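Local coordinates for membrane-fusion protein (Streptococcus pneumoniae, PDB 5XU0), which probably serves as the membrane-fusion subunit of a MacAB-like efflux pump, assembling into a channel that helps carry substrates across the cell envelope, at residues B[144-156]-B[165-177]. The protein carries 2 engineered substitutions. Residues are numbered along the deposited sequence; the frame is centred on the assembly and turned at random.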
ATOM      1  N   SER B 144       1.517 -29.017  -2.570  1.00 83.88           N
ATOM      2  CA  SER B 144       1.647 -28.932  -4.018  1.00 82.00           C
ATOM      3  C   SER B 144       0.349 -29.358  -4.686  1.00 86.28           C
ATOM      4  O   SER B 144      -0.347 -30.253  -4.209  1.00 97.16           O
ATOM      5  CB  SER B 144       2.799 -29.810  -4.507  1.00 88.72           C
ATOM      6  OG  SER B 144       2.636 -30.155  -5.873  1.00100.33           O
ATOM      7  N   THR B 145       0.021 -28.708  -5.798  1.00 82.27           N
ATOM      8  CA  THR B 145      -1.220 -28.972  -6.510  1.00 86.36           C
ATOM      9  C   THR B 145      -1.049 -29.950  -7.664  1.00 94.02           C
ATOM     10  O   THR B 145      -2.007 -30.182  -8.407  1.00103.36           O
ATOM     11  CB  THR B 145      -1.829 -27.670  -7.025  1.00 88.71           C
ATOM     12  OG1 THR B 145      -0.794 -26.791  -7.466  1.00111.52           O
ATOM     13  CG2 THR B 145      -2.636 -26.990  -5.934  1.00 94.74           C
ATOM     14  N   LEU B 146       0.124 -30.556  -7.810  1.00 87.34           N
ATOM     15  CA  LEU B 146       0.368 -31.369  -8.993  1.00 93.27           C
ATOM     16  C   LEU B 146       1.645 -32.175  -8.814  1.00 96.35           C
ATOM     17  O   LEU B 146       2.522 -31.823  -8.020  1.00 89.79           O
ATOM     18  CB  LEU B 146       0.479 -30.501 -10.248  1.00 88.59           C
ATOM     19  CG  LEU B 146       1.626 -29.486 -10.206  1.00 81.81           C
ATOM     20  CD1 LEU B 146       2.331 -29.384 -11.555  1.00 88.03           C
ATOM     21  CD2 LEU B 146       1.124 -28.120  -9.766  1.00 90.20           C
ATOM     22  N   GLU B 147       1.728 -33.272  -9.564  1.00 93.64           N
ATOM     23  CA  GLU B 147       3.015 -33.896  -9.830  1.00 99.62           C
ATOM     24  C   GLU B 147       3.874 -32.930 -10.630  1.00100.37           C
ATOM     25  O   GLU B 147       3.448 -32.425 -11.672  1.00 91.95           O
ATOM     26  CB  GLU B 147       2.833 -35.196 -10.610  1.00110.83           C
ATOM     27  CG  GLU B 147       2.443 -36.395  -9.770  1.00126.12           C
ATOM     28  CD  GLU B 147       0.947 -36.632  -9.751  1.00141.17           C
ATOM     29  OE1 GLU B 147       0.198 -35.713  -9.356  1.00128.12           O
ATOM     30  OE2 GLU B 147       0.518 -37.739 -10.144  1.00146.47           O
ATOM     31  N   GLY B 148       5.077 -32.659 -10.142  1.00 81.52           N
ATOM     32  CA  GLY B 148       5.902 -31.698 -10.843  1.00 72.82           C
ATOM     33  C   GLY B 148       7.320 -31.679 -10.321  1.00 81.83           C
ATOM     34  O   GLY B 148       7.694 -32.436  -9.419  1.00 77.45           O
ATOM     35  N   THR B 149       8.106 -30.794 -10.924  1.00 77.32           N
ATOM     36  CA  THR B 149       9.498 -30.575 -10.565  1.00 81.41           C
ATOM     37  C   THR B 149       9.668 -29.123 -10.143  1.00 85.45           C
ATOM     38  O   THR B 149       9.200 -28.212 -10.835  1.00 89.08           O
ATOM     39  CB  THR B 149      10.430 -30.896 -11.743  1.00 91.68           C
ATOM     40  OG1 THR B 149      10.187 -32.235 -12.191  1.00 87.86           O
ATOM     41  CG2 THR B 149      11.895 -30.763 -11.330  1.00 83.66           C
ATOM     42  N   VAL B 150      10.318 -28.907  -9.000  1.00 76.27           N
ATOM     43  CA  VAL B 150      10.483 -27.558  -8.475  1.00 95.02           C
ATOM     44  C   VAL B 150      11.608 -26.870  -9.245  1.00 90.12           C
ATOM     45  O   VAL B 150      12.715 -27.407  -9.379  1.00 98.09           O
ATOM     46  CB  VAL B 150      10.739 -27.588  -6.954  1.00 91.42           C
ATOM     47  CG1 VAL B 150       9.815 -28.590  -6.281  1.00 87.43           C
ATOM     48  CG2 VAL B 150      12.174 -27.898  -6.599  1.00 78.14           C
ATOM     49  N   VAL B 151      11.300 -25.705  -9.811  1.00 86.74           N
ATOM     50  CA  VAL B 151      12.262 -25.001 -10.655  1.00 86.42           C
ATOM     51  C   VAL B 151      12.853 -23.776  -9.990  1.00 91.19           C
ATOM     52  O   VAL B 151      13.797 -23.190 -10.553  1.00 94.49           O
ATOM     53  CB  VAL B 151      11.653 -24.616 -12.018  1.00 77.80           C
ATOM     54  CG1 VAL B 151      11.218 -25.853 -12.764  1.00 87.53           C
ATOM     55  CG2 VAL B 151      10.492 -23.630 -11.843  1.00 66.97           C
ATOM     56  N   GLU B 152      12.334 -23.347  -8.843  1.00 97.55           N
ATOM     57  CA  GLU B 152      12.969 -22.221  -8.170  1.00 91.15           C
ATOM     58  C   GLU B 152      12.571 -22.200  -6.703  1.00 93.77           C
ATOM     59  O   GLU B 152      11.391 -22.360  -6.382  1.00 91.68           O
ATOM     60  CB  GLU B 152      12.595 -20.900  -8.858  1.00 96.35           C
ATOM     61  CG  GLU B 152      13.084 -19.666  -8.142  1.00 86.47           C
ATOM     62  CD  GLU B 152      12.443 -18.408  -8.677  1.00108.03           C
ATOM     63  OE1 GLU B 152      12.979 -17.310  -8.430  1.00117.71           O
ATOM     64  OE2 GLU B 152      11.406 -18.522  -9.365  1.00115.25           O
ATOM     65  N   VAL B 153      13.558 -22.023  -5.822  1.00 85.16           N
ATOM     66  CA  VAL B 153      13.316 -21.808  -4.402  1.00 87.84           C
ATOM     67  C   VAL B 153      14.035 -20.529  -3.991  1.00 87.66           C
ATOM     68  O   VAL B 153      15.096 -20.205  -4.535  1.00100.15           O
ATOM     69  CB  VAL B 153      13.770 -23.013  -3.546  1.00 80.38           C
ATOM     70  CG1 VAL B 153      13.303 -24.327  -4.156  1.00 71.90           C
ATOM     71  CG2 VAL B 153      15.281 -23.019  -3.352  1.00 91.99           C
ATOM     72  N   ASN B 154      13.451 -19.798  -3.042  1.00 94.70           N
ATOM     73  CA  ASN B 154      13.985 -18.493  -2.651  1.00 90.68           C
ATOM     74  C   ASN B 154      13.550 -18.209  -1.219  1.00 96.38           C
ATOM     75  O   ASN B 154      12.370 -17.940  -0.972  1.00103.16           O
ATOM     76  CB  ASN B 154      13.494 -17.411  -3.606  1.00 91.07           C
ATOM     77  CG  ASN B 154      14.087 -16.043  -3.305  1.00100.52           C
ATOM     78  OD1 ASN B 154      14.911 -15.887  -2.402  1.00106.48           O
ATOM     79  ND2 ASN B 154      13.672 -15.044  -4.074  1.00113.04           N
ATOM     80  N   SER B 155      14.501 -18.253  -0.286  1.00 98.75           N
ATOM     81  CA  SER B 155      14.230 -18.053   1.134  1.00 99.97           C
ATOM     82  C   SER B 155      14.625 -16.658   1.604  1.00104.86           C
ATOM     83  O   SER B 155      14.878 -16.449   2.793  1.00110.97           O
ATOM     84  CB  SER B 155      14.958 -19.100   1.974  1.00 90.45           C
ATOM     85  OG  SER B 155      14.689 -20.410   1.502  1.00114.62           O
ATOM     86  N   ASN B 156      14.694 -15.696   0.691  1.00 95.17           N
ATOM     87  CA  ASN B 156      15.074 -14.329   1.036  1.00 90.69           C
ATOM     88  C   ASN B 156      13.933 -13.408   0.618  1.00 98.61           C
ATOM     89  O   ASN B 156      13.870 -12.940  -0.521  1.00103.00           O
ATOM     90  CB  ASN B 156      16.396 -13.948   0.390  1.00109.19           C
ATOM     91  CG  ASN B 156      17.584 -14.536   1.127  1.00110.46           C
ATOM     92  OD1 ASN B 156      17.591 -14.606   2.359  1.00 89.74           O
ATOM     93  ND2 ASN B 156      18.593 -14.970   0.378  1.00106.37           N
ATOM     94  N   SER B 165       5.237  -9.095  -5.999  1.00136.34           N
ATOM     95  CA  SER B 165       4.956 -10.393  -5.401  1.00113.62           C
ATOM     96  C   SER B 165       6.259 -11.165  -5.231  1.00113.23           C
ATOM     97  O   SER B 165       7.078 -11.223  -6.153  1.00106.61           O
ATOM     98  CB  SER B 165       3.975 -11.187  -6.265  1.00110.56           C
ATOM     99  OG  SER B 165       2.861 -10.391  -6.633  1.00109.46           O
ATOM    100  N   GLN B 166       6.446 -11.755  -4.052  1.00102.36           N
ATOM    101  CA  GLN B 166       7.674 -12.481  -3.730  1.00 98.38           C
ATOM    102  C   GLN B 166       7.455 -13.964  -4.003  1.00 97.33           C
ATOM    103  O   GLN B 166       6.876 -14.679  -3.180  1.00 83.85           O
ATOM    104  CB  GLN B 166       8.078 -12.235  -2.279  1.00 92.48           C
ATOM    105  CG  GLN B 166       8.243 -10.766  -1.919  1.00102.23           C
ATOM    106  CD  GLN B 166       9.545 -10.484  -1.192  1.00104.75           C
ATOM    107  OE1 GLN B 166       9.561 -10.271   0.019  1.00106.54           O
ATOM    108  NE2 GLN B 166      10.648 -10.485  -1.933  1.00117.50           N
ATOM    109  N   VAL B 167       7.917 -14.433  -5.161  1.00 99.34           N
ATOM    110  CA  VAL B 167       7.855 -15.857  -5.470  1.00 88.51           C
ATOM    111  C   VAL B 167       8.806 -16.592  -4.539  1.00 91.42           C
ATOM    112  O   VAL B 167      10.020 -16.356  -4.561  1.00 85.20           O
ATOM    113  CB  VAL B 167       8.219 -16.126  -6.935  1.00 93.06           C
ATOM    114  CG1 VAL B 167       8.232 -17.631  -7.209  1.00 81.59           C
ATOM    115  CG2 VAL B 167       7.285 -15.389  -7.881  1.00 75.45           C
HETATM  116  N   MSE B 168       8.267 -17.489  -3.723  1.00 86.01           N
HETATM  117  CA  MSE B 168       9.118 -18.250  -2.824  1.00 88.07           C
HETATM  118  C   MSE B 168       9.438 -19.627  -3.383  1.00 95.45           C
HETATM  119  O   MSE B 168      10.573 -20.088  -3.261  1.00 86.95           O
HETATM  120  CB  MSE B 168       8.480 -18.374  -1.446  1.00100.17           C
HETATM  121  CG  MSE B 168       9.116 -17.467  -0.407  1.00119.53           C
HETATM  122 SE   MSE B 168       8.852 -18.144   1.388  1.00249.82          SE
HETATM  123  CE  MSE B 168       6.923 -18.306   1.314  1.00 74.37           C
ATOM    124  N   VAL B 169       8.464 -20.295  -4.004  1.00 86.58           N
ATOM    125  CA  VAL B 169       8.744 -21.585  -4.632  1.00 76.00           C
ATOM    126  C   VAL B 169       7.944 -21.704  -5.920  1.00 85.08           C
ATOM    127  O   VAL B 169       6.743 -21.426  -5.941  1.00 75.91           O
ATOM    128  CB  VAL B 169       8.452 -22.769  -3.686  1.00 82.77           C
ATOM    129  CG1 VAL B 169       8.352 -24.074  -4.452  1.00 87.33           C
ATOM    130  CG2 VAL B 169       9.535 -22.881  -2.649  1.00 86.25           C
ATOM    131  N   HIS B 170       8.615 -22.124  -6.992  1.00 83.45           N
ATOM    132  CA  HIS B 170       8.004 -22.325  -8.296  1.00 76.99           C
ATOM    133  C   HIS B 170       8.270 -23.749  -8.753  1.00 80.71           C
ATOM    134  O   HIS B 170       9.433 -24.173  -8.831  1.00 86.81           O
ATOM    135  CB  HIS B 170       8.547 -21.330  -9.323  1.00 82.15           C
ATOM    136  CG  HIS B 170       7.871 -21.407 -10.655  1.00 88.41           C
ATOM    137  ND1 HIS B 170       8.406 -20.844 -11.793  1.00 75.60           N
ATOM    138  CD2 HIS B 170       6.703 -21.980 -11.030  1.00 84.97           C
ATOM    139  CE1 HIS B 170       7.596 -21.067 -12.813  1.00 80.81           C
ATOM    140  NE2 HIS B 170       6.555 -21.755 -12.377  1.00 84.13           N
ATOM    141  N   ILE B 171       7.188 -24.475  -9.045  1.00 80.21           N
ATOM    142  CA  ILE B 171       7.240 -25.875  -9.450  1.00 81.11           C
ATOM    143  C   ILE B 171       6.407 -26.023 -10.714  1.00 85.13           C
ATOM    144  O   ILE B 171       5.442 -25.284 -10.930  1.00 78.46           O
ATOM    145  CB  ILE B 171       6.726 -26.823  -8.333  1.00 94.08           C
ATOM    146  CG1 ILE B 171       5.202 -26.774  -8.205  1.00103.44           C
ATOM    147  CG2 ILE B 171       7.347 -26.471  -6.998  1.00 86.41           C
ATOM    148  CD1 ILE B 171       4.489 -27.693  -9.179  1.00 90.94           C
ATOM    149  N   VAL B 172       6.779 -26.984 -11.558  1.00 93.97           N
ATOM    150  CA  VAL B 172       6.073 -27.169 -12.822  1.00 92.50           C
ATOM    151  C   VAL B 172       6.272 -28.599 -13.306  1.00 91.07           C
ATOM    152  O   VAL B 172       7.373 -29.151 -13.223  1.00 88.47           O
ATOM    153  CB  VAL B 172       6.534 -26.137 -13.876  1.00 89.41           C
ATOM    154  CG1 VAL B 172       8.034 -26.089 -13.953  1.00 85.59           C
ATOM    155  CG2 VAL B 172       5.963 -26.465 -15.214  1.00 90.76           C
ATOM    156  N   SER B 173       5.191 -29.195 -13.811  1.00 91.72           N
ATOM    157  CA  SER B 173       5.230 -30.568 -14.295  1.00 99.65           C
ATOM    158  C   SER B 173       5.979 -30.649 -15.616  1.00103.55           C
ATOM    159  O   SER B 173       5.647 -29.945 -16.576  1.00 98.97           O
ATOM    160  CB  SER B 173       3.810 -31.107 -14.467  1.00108.80           C
ATOM    161  OG  SER B 173       3.821 -32.423 -15.001  1.00 98.71           O
ATOM    162  N   ASN B 174       6.993 -31.511 -15.667  1.00103.38           N
ATOM    163  CA  ASN B 174       7.684 -31.814 -16.910  1.00 97.59           C
ATOM    164  C   ASN B 174       7.043 -32.975 -17.657  1.00 98.90           C
ATOM    165  O   ASN B 174       7.607 -33.453 -18.647  1.00109.04           O
ATOM    166  CB  ASN B 174       9.164 -32.104 -16.644  1.00101.44           C
ATOM    167  CG  ASN B 174      10.042 -31.805 -17.849  1.00113.01           C
ATOM    168  OD1 ASN B 174       9.552 -31.396 -18.902  1.00103.65           O
ATOM    169  ND2 ASN B 174      11.347 -32.005 -17.697  1.00110.65           N
ATOM    170  N   GLU B 175       5.892 -33.449 -17.194  1.00106.09           N
ATOM    171  CA  GLU B 175       5.039 -34.338 -17.960  1.00105.17           C
ATOM    172  C   GLU B 175       3.900 -33.521 -18.562  1.00 99.40           C
ATOM    173  O   GLU B 175       3.750 -32.328 -18.284  1.00106.74           O
ATOM    174  CB  GLU B 175       4.512 -35.480 -17.086  1.00114.76           C
ATOM    175  CG  GLU B 175       5.560 -36.126 -16.189  1.00120.52           C
ATOM    176  CD  GLU B 175       5.484 -35.644 -14.750  1.00137.58           C
ATOM    177  OE1 GLU B 175       5.595 -36.487 -13.833  1.00128.84           O
ATOM    178  OE2 GLU B 175       5.317 -34.423 -14.531  1.00125.74           O
ATOM    179  N   ASN B 176       3.087 -34.175 -19.388  1.00 99.68           N
ATOM    180  CA  ASN B 176       1.977 -33.539 -20.102  1.00 93.59           C
ATOM    181  C   ASN B 176       2.408 -32.207 -20.714  1.00 94.61           C
ATOM    182  O   ASN B 176       1.832 -31.151 -20.451  1.00 96.69           O
ATOM    183  CB  ASN B 176       0.766 -33.340 -19.191  1.00 84.33           C
ATOM    184  CG  ASN B 176       0.504 -34.530 -18.295  1.00103.21           C
ATOM    185  OD1 ASN B 176       0.998 -35.631 -18.539  1.00116.37           O
ATOM    186  ND2 ASN B 176      -0.286 -34.314 -17.248  1.00113.13           N
ATOM    187  N   LEU B 177       3.459 -32.270 -21.528  1.00 99.51           N
ATOM    188  CA  LEU B 177       3.956 -31.067 -22.174  1.00 86.92           C
ATOM    189  C   LEU B 177       3.020 -30.636 -23.298  1.00 85.53           C
ATOM    190  O   LEU B 177       2.252 -31.430 -23.846  1.00 92.53           O
ATOM    191  CB  LEU B 177       5.368 -31.290 -22.715  1.00 85.16           C
ATOM    192  CG  LEU B 177       6.486 -30.651 -21.891  1.00 81.79           C
ATOM    193  CD1 LEU B 177       6.423 -31.137 -20.460  1.00100.17           C
ATOM    194  CD2 LEU B 177       7.847 -30.956 -22.494  1.00 77.63           C
TER
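Val151 and His170 meet at a classic beta bulge, a worked example of how one extra residue redistributes side chains in an antiparallel hairpin. The carbonyl oxygen of His170 accepts two donors, Val151 N at 2.6 Å and Glu152 N at 3.0 Å, both in the carbonyl plane. Beyond the bulge, His170 N returns a bond to Glu152 O; before it, Thr149 and Val172 form a hydrogen-bonded pair.

The bulge places Val151 beside the imidazole. With its CG1 anti to the carbonyl carbon (chi1 -61°), CG2 sits between the backbone N and the carbonyl carbon and comes over one face of the His170 ring, 3.8 Å from the centroid and offset toward the rim, a CH-pi contact. The other branch, CG1, turns to Val172 CG1. The extended Glu152 side chain, CG anti to the backbone N, passes at a slant to the ring, its carboxylate plane tilted about 60° from the imidazole; OE2 stays 4.5 Å from His170 ND1, short of contact. The ring itself bonds through NE2 to Glu14, stacks on Tyr16 and takes an edge-to-face partner in Tyr219 of a neighbouring subunit.

On the face of these two strands that carries Val150, Ile171, Val153 and Val169, the contacts are aliphatic. Ile171 sends its two branches different ways: CG2 packs on Val150 CG1, while CD1 reaches tip to tip toward Leu146 CD2, 3.4 Å away. Val153 and Val169 extend this layer more loosely, and Leu43 of strand 42-46 covers Ile171 and Val169.

These two strands are the central pair of a four-stranded sheet within the barrel-sandwich (lipoyl-like) region of the membrane-fusion family. Apolar packing on one side joins the two sheets of that region, whereas the hydrogen bond to Glu14 and the stacking on Tyr16 and the neighbouring subunit's Tyr219 would restrict the turning of the His170 ring and carry the bulged side into the subunit interface.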